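Long-range contacts in transcription termination factor FttA (Methanosarcina mazei, PDB 2XR1), which probably terminates transcription by cleaving nascent RNA at the exit channel of RNA polymerase, a nuclease activity that needs two bound zinc ions: residues Pro35-Tyr40 with Lys59-Arg64; Cys177-Gln182 with Ser203-Arg208; Gly191-Gly196 with Gly608-Cys613; Leu253-Phe258 with Ile294-Gly299; Gly412-Pro417 with Thr533-Gly538. All coordinates share one frame; numbering follows the deposited sequence.

Contact 1: Pro35-Tyr40 with Lys59-Arg64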
# COMPACT_ATOMS: atom_id res chain seq x y z
N PRO B 35 -12.31 16.37 18.75
CA PRO B 35 -12.38 15.20 19.58
C PRO B 35 -13.43 15.26 20.69
O PRO B 35 -13.85 14.22 21.13
CB PRO B 35 -10.99 15.13 20.17
CG PRO B 35 -10.17 15.78 19.20
CD PRO B 35 -10.96 16.94 18.75
N GLN B 36 -13.86 16.46 21.11
CA GLN B 36 -14.66 16.64 22.33
C GLN B 36 -16.16 16.70 22.11
O GLN B 36 -16.65 17.19 21.11
CB GLN B 36 -14.27 17.96 23.02
CG GLN B 36 -12.85 18.09 23.43
CD GLN B 36 -12.61 19.33 24.24
OE1 GLN B 36 -12.26 19.26 25.41
NE2 GLN B 36 -12.80 20.48 23.63
N LEU B 37 -16.90 16.26 23.12
CA LEU B 37 -18.31 16.58 23.24
C LEU B 37 -18.35 17.84 24.02
O LEU B 37 -17.72 17.92 25.07
CB LEU B 37 -19.02 15.49 24.01
CG LEU B 37 -20.51 15.74 24.22
CD1 LEU B 37 -21.20 16.07 22.91
CD2 LEU B 37 -21.14 14.51 24.91
N VAL B 38 -19.05 18.85 23.53
CA VAL B 38 -19.06 20.16 24.16
C VAL B 38 -20.46 20.55 24.55
O VAL B 38 -21.34 20.53 23.72
CB VAL B 38 -18.50 21.21 23.23
CG1 VAL B 38 -18.81 22.58 23.75
CG2 VAL B 38 -17.01 21.04 23.12
N LEU B 39 -20.65 20.90 25.83
CA LEU B 39 -21.92 21.43 26.37
C LEU B 39 -21.87 22.95 26.41
O LEU B 39 -21.02 23.52 27.07
CB LEU B 39 -22.18 20.95 27.82
CG LEU B 39 -21.89 19.49 28.13
CD1 LEU B 39 -22.32 19.17 29.55
CD2 LEU B 39 -22.58 18.64 27.11
N TYR B 40 -22.82 23.59 25.76
CA TYR B 40 -22.99 25.02 25.90
C TYR B 40 -23.93 25.36 27.05
O TYR B 40 -24.90 24.65 27.28
CB TYR B 40 -23.48 25.60 24.58
CG TYR B 40 -22.36 25.64 23.56
CD1 TYR B 40 -21.39 26.64 23.61
CD2 TYR B 40 -22.23 24.64 22.59
CE1 TYR B 40 -20.35 26.68 22.72
CE2 TYR B 40 -21.19 24.66 21.68
CZ TYR B 40 -20.25 25.68 21.74
OH TYR B 40 -19.19 25.70 20.82
N LYS B 59 -18.28 10.58 33.31
CA LYS B 59 -18.40 9.24 33.87
C LYS B 59 -19.54 8.43 33.25
O LYS B 59 -19.30 7.39 32.65
CB LYS B 59 -18.57 9.32 35.39
N GLU B 60 -20.79 8.89 33.38
CA GLU B 60 -21.94 8.14 32.84
C GLU B 60 -22.01 8.13 31.29
O GLU B 60 -22.72 7.30 30.72
CB GLU B 60 -23.25 8.66 33.44
CG GLU B 60 -24.44 7.68 33.35
CD GLU B 60 -24.34 6.47 34.30
OE1 GLU B 60 -23.30 6.27 34.96
OE2 GLU B 60 -25.32 5.71 34.38
N LEU B 61 -21.28 9.04 30.63
CA LEU B 61 -21.23 9.12 29.15
C LEU B 61 -19.99 8.46 28.53
O LEU B 61 -19.88 8.39 27.30
CB LEU B 61 -21.27 10.59 28.68
CG LEU B 61 -22.63 11.27 28.51
CD1 LEU B 61 -22.44 12.72 28.17
CD2 LEU B 61 -23.46 10.57 27.44
N ARG B 62 -19.04 8.02 29.37
CA ARG B 62 -17.80 7.38 28.93
C ARG B 62 -17.08 8.15 27.81
O ARG B 62 -16.69 7.55 26.80
CB ARG B 62 -18.08 5.93 28.49
N THR B 63 -16.92 9.46 27.98
CA THR B 63 -16.20 10.27 26.98
C THR B 63 -15.66 11.59 27.54
O THR B 63 -15.97 11.97 28.67
CB THR B 63 -17.10 10.58 25.72
OG1 THR B 63 -16.59 11.72 25.01
CG2 THR B 63 -18.55 10.86 26.12
N ARG B 64 -14.83 12.25 26.73
CA ARG B 64 -14.31 13.58 27.06
C ARG B 64 -15.37 14.63 26.74
O ARG B 64 -15.91 14.69 25.62
CB ARG B 64 -13.02 13.92 26.27
CG ARG B 64 -11.80 13.00 26.52
CD ARG B 64 -10.46 13.76 26.83
NE ARG B 64 -10.34 15.11 26.24
CZ ARG B 64 -9.94 15.40 24.98
NH1 ARG B 64 -9.63 14.43 24.11
NH2 ARG B 64 -9.85 16.67 24.59
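Arg64 O is the best-held polar atom of this contact, gripped by two donors. Leu37 N reaches Arg64 O across the contact at 3.1 Å on a nearly straight bond (N-H...O 166°) that lies in the carbonyl plane. The second donor comes from the residue before: Thr63 OG1, also 3.1 Å from Arg64 O, approaches from above that plane. Chain 59-64 arrives at this point by ending its helix in a Schellman motif, in which Arg62 takes a positive phi and swings the backbone toward strand 36-41.

On one side of the backbone bond the contact is apolar. Leu37 holds its CG anti to the backbone N (chi1 179°) and sends CD2 across to Leu61 CD1 at 3.9 Å, the two side chains crossing at about a right angle; Leu13 of helix 7-18 touches both. Arg64, bent at chi2 and chi3, brings its guanidinium back beside the start of the strand, meeting it obliquely. Arg64 NH2 lies 3.5 Å from Gln36 CG, and the amide and guanidinium planes are 35° apart, while Arg64 NH1 comes to 4.2 Å from Pro35 CB.

Beyond Arg64 the chain runs on as strand 65-69, parallel to 36-41 and bonded to it through Ala66. This helix-strand-strand-helix-helix-strand order is that of a type II KH domain.

Contact 2: Cys177-Gln182 with Ser203-Arg208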
# COMPACT_ATOMS: atom_id res chain seq x y z
N CYS B 177 -19.40 3.04 12.40
CA CYS B 177 -18.54 2.04 11.75
C CYS B 177 -19.39 1.31 10.71
O CYS B 177 -20.61 1.20 10.88
CB CYS B 177 -17.99 1.05 12.77
SG CYS B 177 -16.49 1.59 13.69
N THR B 178 -18.76 0.84 9.63
CA THR B 178 -19.48 0.17 8.52
C THR B 178 -18.83 -1.11 7.95
O THR B 178 -19.41 -1.75 7.06
CB THR B 178 -19.70 1.13 7.31
OG1 THR B 178 -18.46 1.79 6.99
CG2 THR B 178 -20.79 2.15 7.64
N SER B 179 -17.66 -1.50 8.45
CA SER B 179 -17.06 -2.75 8.00
C SER B 179 -17.25 -3.86 9.03
O SER B 179 -17.13 -3.65 10.24
CB SER B 179 -15.57 -2.59 7.70
OG SER B 179 -15.08 -3.73 7.00
N LYS B 180 -17.52 -5.05 8.50
CA LYS B 180 -17.50 -6.27 9.29
C LYS B 180 -16.11 -6.94 9.23
O LYS B 180 -16.01 -8.15 9.48
CB LYS B 180 -18.60 -7.21 8.78
CG LYS B 180 -18.97 -8.42 9.68
CD LYS B 180 -18.76 -8.19 11.20
CE LYS B 180 -19.31 -9.40 12.00
NZ LYS B 180 -18.66 -9.56 13.34
N ASP B 181 -15.05 -6.16 8.89
CA ASP B 181 -13.67 -6.67 8.83
C ASP B 181 -12.88 -5.96 9.89
O ASP B 181 -13.11 -4.78 10.18
CB ASP B 181 -12.96 -6.37 7.49
CG ASP B 181 -13.44 -7.23 6.30
OD1 ASP B 181 -14.10 -8.29 6.48
OD2 ASP B 181 -13.14 -6.83 5.15
N GLN B 182 -11.88 -6.64 10.43
CA GLN B 182 -10.92 -5.95 11.23
C GLN B 182 -9.55 -6.30 10.75
O GLN B 182 -9.28 -7.47 10.43
CB GLN B 182 -11.12 -6.17 12.75
CG GLN B 182 -11.55 -7.58 13.20
CD GLN B 182 -12.39 -7.55 14.50
OE1 GLN B 182 -12.91 -6.50 14.91
NE2 GLN B 182 -12.53 -8.72 15.13
N SER B 203 -3.71 2.51 9.01
CA SER B 203 -5.00 2.38 8.41
C SER B 203 -5.74 1.17 8.94
O SER B 203 -5.13 0.18 9.38
CB SER B 203 -4.93 2.38 6.88
OG SER B 203 -4.56 1.12 6.37
N THR B 204 -7.07 1.31 8.92
CA THR B 204 -7.97 0.24 9.31
C THR B 204 -9.02 0.25 8.24
O THR B 204 -8.93 1.02 7.31
CB THR B 204 -8.59 0.49 10.71
OG1 THR B 204 -9.69 1.43 10.63
CG2 THR B 204 -7.54 0.98 11.64
N PRO B 205 -10.01 -0.62 8.34
CA PRO B 205 -11.06 -0.57 7.33
C PRO B 205 -11.87 0.72 7.36
O PRO B 205 -12.48 1.08 6.33
CB PRO B 205 -11.94 -1.79 7.65
CG PRO B 205 -11.05 -2.73 8.39
CD PRO B 205 -9.98 -1.90 9.08
N GLU B 206 -11.91 1.39 8.51
CA GLU B 206 -12.73 2.61 8.67
C GLU B 206 -11.86 3.86 8.59
O GLU B 206 -12.37 4.95 8.46
CB GLU B 206 -13.42 2.64 10.03
CG GLU B 206 -14.07 1.33 10.51
CD GLU B 206 -15.44 1.04 9.89
OE1 GLU B 206 -16.02 1.94 9.22
OE2 GLU B 206 -15.94 -0.11 10.08
N SER B 207 -10.55 3.74 8.72
CA SER B 207 -9.80 4.91 9.03
C SER B 207 -8.40 4.91 8.49
O SER B 207 -7.76 3.87 8.35
CB SER B 207 -9.78 5.07 10.55
OG SER B 207 -11.12 5.11 10.98
N ARG B 208 -7.95 6.12 8.19
CA ARG B 208 -6.64 6.36 7.64
C ARG B 208 -6.07 7.54 8.37
O ARG B 208 -6.70 8.59 8.44
CB ARG B 208 -6.76 6.59 6.14
CG ARG B 208 -7.04 5.29 5.38
CD ARG B 208 -7.92 5.49 4.22
NE ARG B 208 -9.22 6.03 4.63
CZ ARG B 208 -10.31 5.31 4.94
NH1 ARG B 208 -10.30 3.97 4.91
NH2 ARG B 208 -11.44 5.93 5.31
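The carboxylate of Glu206 is the flat group at the centre. Cys177 lies over one face, with CB 3.6 Å from Glu206 OE2 and SG further along toward CG, and Ser179 CB sits on the other side, next to OE2. The outer edge of the group faces backbone N-H groups. Ser179 N gives the firmest bond, 2.7 Å to Glu206 OE2 at 164°, and Thr178 N donates to Glu206 OE1 at 3.0 Å and 156°; each oxygen uses its syn lone pair. Thr178 N also bonds weakly to OE2, and Thr178 OG1, in the crowded position between backbone N and carbonyl carbon, makes a weak bond to OE1. Two successive peptide N-H groups thus clasp one carboxylate, an arrangement that would tend to keep it ionised. The glutamate reaches them by bending at chi2 (-80°).

Beside this, Pro205 presents its ring to the chain that follows: CB rests 3.7 Å from Ser179 CB, and CG lies 3.4 Å from Asp181 O. Each segment is folded by an ST turn, with Ser179 OG accepting from Asp181 N and Thr204 OG1 from Glu206 N.

Residues 203-208 form the tight turn joining strands 199-203 and 208-211 of the metallo-beta-lactamase sheet, and Thr204 and Ser207 also bond Asp322. The partner segment links helix 159-173 to strand 185-190 at the surface, where Asp181 packs on Tyr226 of the second subunit.

Contact 3: Gly191-Gly196 with Gly608-Cys613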
# COMPACT_ATOMS: atom_id res chain seq x y z
N GLY B 191 10.89 8.31 5.24
CA GLY B 191 11.48 8.19 6.57
C GLY B 191 11.99 6.79 6.89
O GLY B 191 12.24 6.47 8.06
N CYS B 192 12.18 5.99 5.85
CA CYS B 192 12.59 4.61 6.03
C CYS B 192 13.92 4.38 5.35
O CYS B 192 14.11 4.69 4.17
CB CYS B 192 11.49 3.65 5.53
SG CYS B 192 9.98 3.76 6.62
N LYS B 193 14.86 3.84 6.12
CA LYS B 193 16.24 3.64 5.65
C LYS B 193 16.85 4.97 5.24
O LYS B 193 17.77 5.01 4.43
CB LYS B 193 16.30 2.60 4.53
CG LYS B 193 15.96 1.18 4.96
CD LYS B 193 16.00 0.25 3.77
CE LYS B 193 15.88 -1.24 4.11
NZ LYS B 193 14.53 -1.61 4.59
N GLU B 194 16.31 6.04 5.81
CA GLU B 194 16.80 7.41 5.59
C GLU B 194 16.40 8.25 6.83
O GLU B 194 15.54 7.88 7.61
CB GLU B 194 16.25 8.02 4.30
CG GLU B 194 14.73 8.18 4.31
CD GLU B 194 14.06 8.44 2.94
OE1 GLU B 194 14.72 8.48 1.85
OE2 GLU B 194 12.83 8.61 2.96
N VAL B 195 17.09 9.35 7.01
CA VAL B 195 16.63 10.40 7.90
C VAL B 195 16.01 11.39 6.98
O VAL B 195 16.56 11.66 5.93
CB VAL B 195 17.81 11.06 8.61
CG1 VAL B 195 17.35 12.28 9.26
CG2 VAL B 195 18.40 10.07 9.65
N GLY B 196 14.84 11.90 7.30
CA GLY B 196 14.21 12.83 6.38
C GLY B 196 12.88 12.33 5.87
O GLY B 196 12.69 11.14 5.71
N GLY B 608 16.71 6.49 10.29
CA GLY B 608 18.14 6.29 10.43
C GLY B 608 18.69 6.05 9.05
O GLY B 608 17.92 5.81 8.13
N ASP B 609 20.00 6.11 8.86
CA ASP B 609 20.52 5.70 7.58
C ASP B 609 20.34 4.18 7.47
O ASP B 609 20.07 3.52 8.47
CB ASP B 609 21.95 6.17 7.38
CG ASP B 609 22.95 5.60 8.39
OD1 ASP B 609 22.88 4.38 8.75
OD2 ASP B 609 23.86 6.39 8.79
N GLU B 610 20.41 3.64 6.27
CA GLU B 610 20.05 2.24 6.04
C GLU B 610 20.66 1.28 7.04
O GLU B 610 19.93 0.55 7.70
CB GLU B 610 20.44 1.78 4.63
CG GLU B 610 19.86 0.43 4.29
CD GLU B 610 20.13 0.01 2.87
OE1 GLU B 610 21.07 0.59 2.23
OE2 GLU B 610 19.40 -0.90 2.42
N LYS B 611 21.98 1.28 7.16
CA LYS B 611 22.66 0.39 8.11
C LYS B 611 22.14 0.61 9.53
O LYS B 611 22.01 -0.31 10.30
CB LYS B 611 24.17 0.60 8.05
CG LYS B 611 24.98 -0.54 8.64
CD LYS B 611 26.43 -0.15 9.02
CE LYS B 611 27.28 -1.40 9.41
NZ LYS B 611 26.48 -2.69 9.72
N ALA B 612 21.81 1.83 9.90
CA ALA B 612 21.35 2.08 11.26
C ALA B 612 20.06 1.31 11.51
O ALA B 612 19.94 0.67 12.54
CB ALA B 612 21.19 3.64 11.53
N CYS B 613 19.10 1.39 10.59
CA CYS B 613 17.77 0.78 10.82
C CYS B 613 17.88 -0.71 10.87
O CYS B 613 17.32 -1.35 11.71
CB CYS B 613 16.77 1.18 9.73
SG CYS B 613 16.35 3.00 9.71
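Gly191 opens the loop with a positive phi, and its N makes an almost straight bond (175°) of 3.0 Å to Glu194 OE2, which tightens the turn. After Cys192, whose side chain points away, Lys193 takes left-handed helical angles and sends its chain, bent at chi4, obliquely across Glu610, with Lys193 CD 3.8 Å from Glu610 OE2. The charges do not meet: Lys193 NZ is 5.4 Å from Glu610 OE2 and bonds instead to Thr632 OG1 and Leu631 O. Behind the backbone, Cys613 SG lies 4.0 Å from Lys193 N. Glu194 O then accepts a weak bond from Gly608 N (3.2 Å, 123°), while its carboxylate is held by a salt bridge to Arg197. Val195 rests CG2 on the bare backbone of Gly608, 3.9 Å from its CA; its side chain is about 4 Å from that of His607.

Asp609 caps helix 610-624, its OD1 accepting from Ala612 N at 3.0 Å. The loop between strands 185-190 and 199-203 of one sheet therefore leans on the start of this helix, just after His607 and strand 602-606 of the other sheet, and Lys193 and Cys613 both touch Ala630 on strand 627-630.

Contact 4: Leu253-Phe258 with Ile294-Gly299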
# COMPACT_ATOMS: atom_id res chain seq x y z
N LEU B 253 6.06 19.53 5.51
CA LEU B 253 5.20 19.45 4.35
C LEU B 253 3.74 19.24 4.71
O LEU B 253 2.89 19.07 3.82
CB LEU B 253 5.68 18.37 3.41
CG LEU B 253 6.96 18.75 2.61
CD1 LEU B 253 7.40 17.56 1.79
CD2 LEU B 253 6.74 19.93 1.74
N VAL B 254 3.39 19.35 5.98
CA VAL B 254 2.00 19.29 6.33
C VAL B 254 1.19 20.36 5.59
O VAL B 254 0.07 20.08 5.19
CB VAL B 254 1.78 19.40 7.83
CG1 VAL B 254 0.25 19.66 8.17
CG2 VAL B 254 2.31 18.14 8.50
N PRO B 255 1.73 21.56 5.38
CA PRO B 255 0.94 22.47 4.60
C PRO B 255 0.77 22.05 3.15
O PRO B 255 -0.18 22.50 2.52
CB PRO B 255 1.71 23.80 4.71
CG PRO B 255 2.40 23.72 5.97
CD PRO B 255 2.83 22.25 6.07
N LEU B 256 1.66 21.23 2.60
CA LEU B 256 1.50 20.78 1.22
C LEU B 256 0.25 19.90 1.11
O LEU B 256 -0.44 19.90 0.10
CB LEU B 256 2.73 19.98 0.78
CG LEU B 256 2.91 19.60 -0.69
CD1 LEU B 256 2.85 20.80 -1.58
CD2 LEU B 256 4.20 18.92 -0.85
N LEU B 257 -0.02 19.12 2.17
CA LEU B 257 -1.27 18.34 2.24
C LEU B 257 -2.47 19.24 2.03
O LEU B 257 -3.37 18.90 1.26
CB LEU B 257 -1.41 17.61 3.57
CG LEU B 257 -0.33 16.56 3.83
CD1 LEU B 257 -0.42 15.92 5.21
CD2 LEU B 257 -0.36 15.49 2.76
N PHE B 258 -2.48 20.38 2.68
CA PHE B 258 -3.59 21.32 2.51
C PHE B 258 -3.63 21.92 1.09
O PHE B 258 -4.69 22.09 0.49
CB PHE B 258 -3.56 22.37 3.61
CG PHE B 258 -3.98 21.84 4.93
CD1 PHE B 258 -5.31 21.73 5.25
CD2 PHE B 258 -3.07 21.43 5.84
CE1 PHE B 258 -5.69 21.24 6.44
CE2 PHE B 258 -3.46 20.92 7.05
CZ PHE B 258 -4.76 20.82 7.34
N ILE B 294 10.00 26.69 -3.41
CA ILE B 294 9.11 27.08 -2.32
C ILE B 294 7.93 26.14 -2.48
O ILE B 294 7.21 26.26 -3.45
CB ILE B 294 8.63 28.58 -2.52
CG1 ILE B 294 9.83 29.50 -2.82
CG2 ILE B 294 7.84 29.10 -1.32
CD1 ILE B 294 9.52 30.99 -2.92
N PRO B 295 7.74 25.19 -1.56
CA PRO B 295 6.70 24.16 -1.81
C PRO B 295 5.26 24.66 -1.64
O PRO B 295 4.39 24.25 -2.39
CB PRO B 295 7.05 23.05 -0.82
CG PRO B 295 7.83 23.69 0.23
CD PRO B 295 8.47 24.95 -0.31
N TYR B 296 5.03 25.56 -0.68
CA TYR B 296 3.72 26.19 -0.49
C TYR B 296 3.86 27.65 -0.10
O TYR B 296 4.95 28.09 0.27
CB TYR B 296 2.93 25.45 0.59
CG TYR B 296 3.75 25.15 1.82
CD1 TYR B 296 3.97 26.12 2.80
CD2 TYR B 296 4.34 23.91 1.99
CE1 TYR B 296 4.73 25.84 3.89
CE2 TYR B 296 5.07 23.63 3.10
CZ TYR B 296 5.28 24.60 4.04
OH TYR B 296 6.05 24.33 5.15
N GLU B 297 2.77 28.42 -0.21
CA GLU B 297 2.76 29.82 0.24
C GLU B 297 2.29 29.96 1.71
O GLU B 297 1.77 29.00 2.29
CB GLU B 297 1.92 30.66 -0.71
N SER B 298 2.48 31.14 2.30
CA SER B 298 2.18 31.37 3.72
C SER B 298 0.72 31.16 4.04
O SER B 298 0.38 30.74 5.15
CB SER B 298 2.66 32.75 4.23
OG SER B 298 2.08 33.85 3.52
N GLY B 299 -0.15 31.40 3.07
CA GLY B 299 -1.56 31.07 3.21
C GLY B 299 -1.87 29.64 3.61
O GLY B 299 -2.88 29.37 4.26
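The Pro255 ring is the bump and the face of the Tyr296 ring its seat. Pro255 CB stands 3.5 Å from the centroid of the Tyr296 ring and only 1° off the normal, a CH-pi contact almost exactly on centre. Pro255 CG leans toward the hydroxyl end, 3.6 Å from Tyr296 CZ. Tyr296 can offer this face because its CG occupies the crowded position between backbone N and carbonyl carbon (chi1 46°), turning the ring toward the first turn of helix 254-259. Its hydroxyl is tied to Gly252 O, which helps to fix the ring.

Leu253, at the N-cap position, starts out away from the loop, but its CD2 returns to lodge between two neighbours. Leu253 CD2 meets Pro295 CB at 4.0 Å, the two side chains crossing at about a right angle, and the edge of the Tyr296 ring at CE2, 4.3 Å away. Further along the helix, Leu256 swings CD1 to 3.9 Å from Pro295 O, a carbonyl that is bonded to Lys259 NZ.

This buried patch lies within the metallo-beta-lactamase region. Loop 294-299 leaves helix 270-290, whose Tyr283 and Ile284 also pack on Tyr296, and leads into helix 299-306, whose Val301 touches Tyr296 and whose Thr304 touches Pro255.

Contact 5: Gly412-Pro417 with Thr533-Gly538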
# COMPACT_ATOMS: atom_id res chain seq x y z
N GLY B 412 40.19 32.87 19.25
CA GLY B 412 39.27 32.44 18.20
C GLY B 412 37.83 32.52 18.65
O GLY B 412 37.54 32.70 19.84
N ILE B 413 36.93 32.41 17.69
CA ILE B 413 35.52 32.39 17.98
C ILE B 413 34.89 31.04 17.56
O ILE B 413 35.35 30.38 16.63
CB ILE B 413 34.83 33.63 17.38
CG1 ILE B 413 34.69 33.58 15.87
CG2 ILE B 413 35.67 34.89 17.70
CD1 ILE B 413 34.68 35.07 15.24
N ALA B 414 33.87 30.62 18.29
CA ALA B 414 33.36 29.26 18.15
C ALA B 414 32.01 29.29 17.47
O ALA B 414 31.06 29.75 18.04
CB ALA B 414 33.28 28.59 19.51
N VAL B 415 31.94 28.83 16.22
CA VAL B 415 30.68 28.74 15.49
C VAL B 415 30.05 27.37 15.77
O VAL B 415 30.71 26.37 15.65
CB VAL B 415 30.89 28.93 13.97
CG1 VAL B 415 29.62 28.65 13.20
CG2 VAL B 415 31.43 30.37 13.68
N ILE B 416 28.80 27.36 16.18
CA ILE B 416 28.09 26.14 16.55
C ILE B 416 26.77 26.09 15.81
O ILE B 416 25.81 26.71 16.25
CB ILE B 416 27.75 26.13 18.07
CG1 ILE B 416 28.96 26.55 18.92
CG2 ILE B 416 27.23 24.79 18.47
CD1 ILE B 416 28.86 26.13 20.38
N PRO B 417 26.70 25.39 14.68
CA PRO B 417 25.44 25.24 13.99
C PRO B 417 24.45 24.51 14.83
O PRO B 417 24.83 23.67 15.61
CB PRO B 417 25.78 24.41 12.76
CG PRO B 417 26.97 23.73 13.12
CD PRO B 417 27.76 24.67 13.96
N THR B 533 37.03 27.79 15.70
CA THR B 533 36.56 26.42 15.82
C THR B 533 35.12 26.23 15.37
O THR B 533 34.27 27.10 15.56
CB THR B 533 36.65 25.97 17.27
OG1 THR B 533 37.99 26.15 17.73
CG2 THR B 533 36.28 24.48 17.38
N LEU B 534 34.85 25.06 14.78
CA LEU B 534 33.52 24.74 14.33
C LEU B 534 33.02 23.54 15.12
O LEU B 534 33.58 22.46 14.97
CB LEU B 534 33.55 24.42 12.83
CG LEU B 534 32.21 24.05 12.18
CD1 LEU B 534 31.35 25.28 12.11
CD2 LEU B 534 32.44 23.41 10.81
N VAL B 535 31.97 23.72 15.92
CA VAL B 535 31.58 22.70 16.90
C VAL B 535 30.34 21.96 16.46
O VAL B 535 29.27 22.53 16.41
CB VAL B 535 31.32 23.36 18.27
CG1 VAL B 535 31.14 22.31 19.37
CG2 VAL B 535 32.49 24.31 18.63
N PHE B 536 30.48 20.69 16.14
CA PHE B 536 29.31 19.86 15.86
C PHE B 536 28.77 19.19 17.12
O PHE B 536 29.47 18.41 17.74
CB PHE B 536 29.66 18.77 14.84
CG PHE B 536 29.88 19.28 13.46
CD1 PHE B 536 28.85 19.83 12.74
CD2 PHE B 536 31.14 19.21 12.87
CE1 PHE B 536 29.05 20.31 11.46
CE2 PHE B 536 31.34 19.67 11.58
CZ PHE B 536 30.29 20.22 10.88
N VAL B 537 27.52 19.48 17.46
CA VAL B 537 26.94 19.06 18.73
C VAL B 537 25.93 17.94 18.57
O VAL B 537 25.38 17.47 19.55
CB VAL B 537 26.25 20.20 19.44
CG1 VAL B 537 27.24 21.34 19.73
CG2 VAL B 537 25.11 20.66 18.63
N GLY B 538 25.70 17.51 17.34
CA GLY B 538 24.84 16.37 17.10
C GLY B 538 25.14 15.75 15.75
O GLY B 538 25.87 16.36 14.95
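Ile416 divides at CB into two branches, and each finds a partner on strand 533-536 or just beyond it. Ile416 CG1, anti to the carbonyl carbon (chi1 -46°), lies alongside Val535, 4.0 Å from Val535 CB, the two side chains pointing the same way. At the tip, Ile416 CD1 continues past CG1 (chi2 -161°) and stays beside the same valine, 4.3 Å from Val535 CB. Ile416 CG2, anti to the backbone N, goes further along and meets Val537 CG1 at 3.7 Å, those side chains crossing at about a right angle; the same methyl also touches Val535 O. On its other flank Ile416 packs against Val506 and Leu508 of strand 506-509.

The backbones beneath are parallel strands, with Ala414 beside Thr533 and Val415 beside Leu534. Thr533 N donates to Ile413 O at 3.2 Å from above the carbonyl plane, Val415 N to Thr533 O at 3.0 Å, and Val535 N to Val415 O at 2.9 Å and 169°, the last two nearly along the C=O axis. The two strands belong to the six-stranded parallel sheet of the beta-CASP domain, in which 414-417 is an inner strand between 506-509 and 533-536.

Pro417 interrupts the series of bonds. Lacking an N-H, it sets Pro417 CD 3.6 Å from Val535 O, where the next donor would stand.

On the face opposite Ala414 and Thr533, Val415 CG1 meets Leu534 CD1 at 3.9 Å, and the Pro417 ring adds CD to the same methyl. Helix 518-526 covers Val415 and Pro417 here through Val519, while Leu534 and Phe536 touch Ile549 of helix 545-550.

In the fold
Contact 3 lies nearest the zinc site: the Val195 side chain is about 5 Å from a bound zinc. Contacts 4 and 5 stand further back, with the side chains of Leu253 and Val537 each about 13 Å from a zinc. Along the chain, both are nested in the long loop that contact 3 closes, which joins the two ends of the metallo-beta-lactamase domain around the beta-CASP region. Contact 2 interleaves with contact 3 in sequence and lies at the protein surface, their centres about 30 Å apart. Contact 1 belongs to the N-terminal KH region and has its centre about 52 Å from that of contact 5, on the opposite side of the chain's centre.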